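Local coordinates for protein dehydroquinate synthase (Thermus thermophilus, PDB 1UJN) that probably catalyses the metal- and NAD-dependent conversion of 3-deoxy-D-arabino-heptulosonate 7-phosphate into 3-dehydroquinate with release of phosphate, at residues L325-G328 and L329-A333. Residues are numbered along the deposited sequence; the frame is centred on the assembly and turned at random.
Sequences LPEG and LLREA
Pro-326 O accepts two backbone hydrogen bonds from the first turn of the helix that Leu-329 and Leu-330 belong to. Leu-330 N gives the straighter one, 3.2 Å from Pro-326 O and in the carbonyl plane, whereas Leu-329 N approaches the same oxygen from above that plane at 2.8 Å. The alpha-helical pattern then runs on from Arg-331 N to Glu-327 O (2.8 Å) and from Glu-332 N to Gly-328 O. On the inner side, Leu-325 and Leu-330 meet nearly at right angles, Leu-325 CD1 lying 3.6 Å from Leu-330 CD2, which also rests against Leu-325 CB. Leu-330 turns this branch back toward the preceding loop because its CG lies beside the backbone N, anti to the carbonyl carbon (chi1 -57°). Leu-329 CD1 reaches Leu-325 CD2 more loosely, at 4.1 Å. Leu-330 also touches Trp-311 and Phe-291, and an alanine here would probably leave a gap between Leu-325 and these two side chains. On another face, Glu-327 and Arg-331 run side by side. OE1 of the extended glutamate is met on its anti side, somewhat out of the carboxylate plane, by Arg-331 NH2 in a long salt bridge of 3.3 Å, the carboxylate and guanidinium planes 33° apart; Arg-331 NH1 pairs with Glu-292, so the arginine links two acids. Leu-325, just before the N-cap Pro-326, packs on Leu-330 four residues beyond the cap, the hydrophobic staple of a helix N-terminus, where the chain leaves strand 319-323 and starts helix 327-342 beside helix 247-264.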
loop_
_atom_site.group_PDB
_atom_site.type_symbol
_atom_site.label_atom_id
_atom_site.label_comp_id
_atom_site.label_asym_id
_atom_site.label_seq_id
_atom_site.Cartn_x
_atom_site.Cartn_y
_atom_site.Cartn_z
ATOM N N LEU A 325 -19.830 -26.953 9.996
ATOM C CA LEU A 325 -20.616 -27.724 10.949
ATOM C C LEU A 325 -22.092 -27.774 10.580
ATOM O O LEU A 325 -22.634 -26.821 10.022
ATOM C CB LEU A 325 -20.460 -27.122 12.351
ATOM C CG LEU A 325 -19.039 -27.082 12.925
ATOM C CD1 LEU A 325 -19.001 -26.180 14.150
ATOM C CD2 LEU A 325 -18.587 -28.491 13.273
ATOM N N PRO A 326 -22.762 -28.900 10.875
ATOM C CA PRO A 326 -24.188 -29.015 10.556
ATOM C C PRO A 326 -24.929 -27.910 11.307
ATOM O O PRO A 326 -24.665 -27.682 12.490
ATOM C CB PRO A 326 -24.550 -30.404 11.079
ATOM C CG PRO A 326 -23.266 -31.166 10.949
ATOM C CD PRO A 326 -22.247 -30.162 11.439
ATOM N N GLU A 327 -25.840 -27.219 10.630
ATOM C CA GLU A 327 -26.590 -26.145 11.270
ATOM C C GLU A 327 -27.209 -26.621 12.579
ATOM O O GLU A 327 -27.321 -25.855 13.539
ATOM C CB GLU A 327 -27.689 -25.630 10.339
ATOM C CG GLU A 327 -28.570 -24.552 10.964
ATOM C CD GLU A 327 -29.630 -24.031 10.009
ATOM O OE1 GLU A 327 -30.459 -23.196 10.436
ATOM O OE2 GLU A 327 -29.634 -24.454 8.834
ATOM N N GLY A 328 -27.606 -27.890 12.615
ATOM C CA GLY A 328 -28.205 -28.445 13.813
ATOM C C GLY A 328 -27.273 -28.394 15.009
ATOM O O GLY A 328 -27.719 -28.228 16.145
ATOM N N LEU A 329 -25.978 -28.543 14.751
ATOM C CA LEU A 329 -24.968 -28.509 15.804
ATOM C C LEU A 329 -24.775 -27.068 16.276
ATOM O O LEU A 329 -24.682 -26.802 17.476
ATOM C CB LEU A 329 -23.647 -29.073 15.276
ATOM C CG LEU A 329 -22.518 -29.377 16.265
ATOM C CD1 LEU A 329 -21.489 -30.268 15.589
ATOM C CD2 LEU A 329 -21.873 -28.088 16.752
ATOM N N LEU A 330 -24.718 -26.142 15.324
ATOM C CA LEU A 330 -24.549 -24.730 15.644
ATOM C C LEU A 330 -25.759 -24.230 16.426
ATOM O O LEU A 330 -25.628 -23.476 17.390
ATOM C CB LEU A 330 -24.399 -23.916 14.358
ATOM C CG LEU A 330 -23.265 -24.321 13.410
ATOM C CD1 LEU A 330 -23.405 -23.547 12.109
ATOM C CD2 LEU A 330 -21.911 -24.057 14.061
ATOM N N ARG A 331 -26.941 -24.661 16.000
ATOM C CA ARG A 331 -28.174 -24.266 16.646
ATOM C C ARG A 331 -28.182 -24.751 18.086
ATOM O O ARG A 331 -28.531 -24.028 19.011
ATOM C CB ARG A 331 -29.338 -24.892 15.877
ATOM C CG ARG A 331 -30.675 -24.228 16.206
ATOM C CD ARG A 331 -31.827 -24.813 15.380
ATOM N NE ARG A 331 -31.874 -24.197 14.052
ATOM C CZ ARG A 331 -32.614 -23.081 13.915
ATOM N NH1 ARG A 331 -33.261 -22.582 14.954
ATOM N NH2 ARG A 331 -32.682 -22.475 12.726
ATOM N N GLU A 332 -27.782 -26.005 18.268
ATOM C CA GLU A 332 -27.713 -26.631 19.584
ATOM C C GLU A 332 -26.725 -25.888 20.483
ATOM O O GLU A 332 -27.020 -25.590 21.637
ATOM C CB GLU A 332 -27.264 -28.087 19.430
ATOM C CG GLU A 332 -27.096 -28.855 20.730
ATOM C CD GLU A 332 -28.386 -29.497 21.210
ATOM O OE1 GLU A 332 -28.994 -30.266 20.430
ATOM O OE2 GLU A 332 -28.786 -29.241 22.367
ATOM N N ALA A 333 -25.547 -25.601 19.941
ATOM C CA ALA A 333 -24.508 -24.906 20.696
ATOM C C ALA A 333 -24.932 -23.490 21.066
ATOM O O ALA A 333 -24.635 -23.018 22.161
ATOM C CB ALA A 333 -23.219 -24.867 19.889
#